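Long-range contact in phosphoserine phosphatase RsbX (Bacillus subtilis, PDB 3W42), which dephosphorylates the stressosome protein RsbS and so acts as a negative regulator of sigma-B activity in the general stress response: residues A[88-92]-A[104-110]. Residues are numbered along the deposited sequence; the frame is centred on the assembly and turned at random.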
loop_
_atom_site.group_PDB
_atom_site.type_symbol
_atom_site.label_atom_id
_atom_site.label_comp_id
_atom_site.label_asym_id
_atom_site.label_seq_id
_atom_site.Cartn_x
_atom_site.Cartn_y
_atom_site.Cartn_z
ATOM N N ALA A 88 12.817 4.709 3.773
ATOM C CA ALA A 88 11.708 4.440 2.863
ATOM C C ALA A 88 10.464 5.174 3.298
ATOM O O ALA A 88 10.275 5.379 4.534
ATOM C CB ALA A 88 11.386 2.939 2.796
ATOM N N THR A 89 9.599 5.513 2.401
ATOM C CA THR A 89 8.234 5.836 2.726
ATOM C C THR A 89 7.416 4.540 2.711
ATOM O O THR A 89 7.740 3.622 1.932
ATOM C CB THR A 89 7.673 6.950 1.832
ATOM O OG1 THR A 89 7.686 6.432 0.471
ATOM C CG2 THR A 89 8.467 8.209 1.930
ATOM N N ALA A 90 6.397 4.400 3.566
ATOM C CA ALA A 90 5.719 3.123 3.647
ATOM C C ALA A 90 4.344 3.280 4.287
ATOM O O ALA A 90 4.118 4.169 5.104
ATOM C CB ALA A 90 6.519 2.145 4.521
ATOM N N SER A 91 3.474 2.353 3.936
ATOM C CA SER A 91 2.123 2.244 4.440
ATOM C C SER A 91 1.819 0.827 4.719
ATOM O O SER A 91 2.140 -0.082 3.932
ATOM C CB SER A 91 1.137 2.767 3.442
ATOM O OG SER A 91 1.418 4.160 3.208
ATOM N N ILE A 92 1.172 0.551 5.878
ATOM C CA ILE A 92 0.842 -0.784 6.323
ATOM C C ILE A 92 -0.636 -0.832 6.707
ATOM O O ILE A 92 -1.132 0.015 7.446
ATOM C CB ILE A 92 1.670 -1.207 7.539
ATOM C CG1 ILE A 92 3.170 -1.113 7.186
ATOM C CG2 ILE A 92 1.395 -2.683 7.909
ATOM C CD1 ILE A 92 4.108 -1.494 8.377
ATOM N N TYR A 104 -4.515 1.023 10.037
ATOM C CA TYR A 104 -3.616 1.611 9.059
ATOM C C TYR A 104 -2.630 2.513 9.706
ATOM O O TYR A 104 -2.987 3.362 10.552
ATOM C CB TYR A 104 -4.461 2.432 8.024
ATOM C CG TYR A 104 -3.654 3.105 6.960
ATOM C CD1 TYR A 104 -3.058 2.333 5.943
ATOM C CD2 TYR A 104 -3.414 4.469 6.983
ATOM C CE1 TYR A 104 -2.308 2.958 4.947
ATOM C CE2 TYR A 104 -2.635 5.085 5.990
ATOM C CZ TYR A 104 -2.096 4.304 4.980
ATOM O OH TYR A 104 -1.328 4.848 3.983
ATOM N N CYS A 105 -1.358 2.414 9.307
ATOM C CA CYS A 105 -0.319 3.294 9.792
ATOM C C CYS A 105 0.645 3.531 8.647
ATOM O O CYS A 105 1.011 2.605 7.926
ATOM C CB CYS A 105 0.370 2.734 10.990
ATOM S SG CYS A 105 1.522 3.813 11.841
ATOM N N SER A 106 1.115 4.771 8.514
ATOM C CA SER A 106 1.935 5.206 7.391
ATOM C C SER A 106 2.873 6.307 7.807
ATOM O O SER A 106 2.533 7.145 8.669
ATOM C CB SER A 106 0.970 5.684 6.316
ATOM O OG SER A 106 1.624 6.203 5.188
ATOM N N VAL A 107 4.036 6.369 7.141
ATOM C CA VAL A 107 4.892 7.559 7.171
ATOM C C VAL A 107 5.364 7.804 5.733
ATOM O O VAL A 107 5.916 6.899 5.116
ATOM C CB VAL A 107 6.098 7.412 8.101
ATOM C CG1 VAL A 107 7.004 8.630 8.024
ATOM C CG2 VAL A 107 5.617 7.172 9.568
ATOM N N GLY A 108 5.151 9.018 5.246
ATOM C CA GLY A 108 5.612 9.373 3.937
ATOM C C GLY A 108 4.519 9.479 2.923
ATOM O O GLY A 108 3.378 9.802 3.230
ATOM N N ASN A 109 4.887 9.294 1.645
ATOM C CA ASN A 109 4.070 9.665 0.512
ATOM C C ASN A 109 3.448 8.493 -0.207
ATOM O O ASN A 109 2.931 8.681 -1.324
ATOM C CB ASN A 109 4.860 10.575 -0.440
ATOM C CG ASN A 109 5.916 9.802 -1.193
ATOM O OD1 ASN A 109 6.249 8.659 -0.835
ATOM N ND2 ASN A 109 6.432 10.443 -2.232
ATOM N N VAL A 110 3.386 7.333 0.408
ATOM C CA VAL A 110 2.602 6.245 -0.110
ATOM C C VAL A 110 1.179 6.442 0.347
ATOM O O VAL A 110 0.914 6.634 1.559
ATOM C CB VAL A 110 3.179 4.848 0.400
ATOM C CG1 VAL A 110 2.340 3.698 -0.134
ATOM C CG2 VAL A 110 4.629 4.700 -0.009
#
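Ser91 and Ser106 face each other as a non-hydrogen-bonded pair, CA atoms 4.2 Å apart. In one of two conformers of Ser106, its OG lies 2.9 Å from Ser91 OG, a hydrogen bond that either could donate. Two more oxygens crowd Ser91 OG: Tyr104 OH at 2.9 Å, and Val110 O at 3.0 Å in a weak bond at best. Which receives its one proton is unsettled; Ser106 and Tyr104 have hydroxyl protons of their own, whereas Val110 O can only accept. Tyr104 reaches this cluster along the sheet face, CG anti to its backbone N (chi1 180°), with CE1 3.8 Å from Ser91 CB.

Flanking the serines, Ala90 pairs with Val107 and Ile92 with Cys105, each through two backbone hydrogen bonds. These four side chains lie on the other face, where Ile92 and Cys105 pack on helix 71-81.

The chain turns away at Gly108, whose CA lies 3.7 Å from Thr89 CG2. Thr89 OG1 donates to Asn109 OD1 at 3.0 Å, nearly in line with the amide C=O. The same amide gives its ND2 to Asp156, a manganese ligand. Thr89 OG1 also bonds weakly to the backbone O of Asp44, another ligand, and probably helps position the second shell.

This is the hairpin of 88-96, middle strand of five, and 101-107 in the PPM-type alpha-beta/beta-alpha sandwich, its chain crossing into 111-115 of the other sheet beside the metal site.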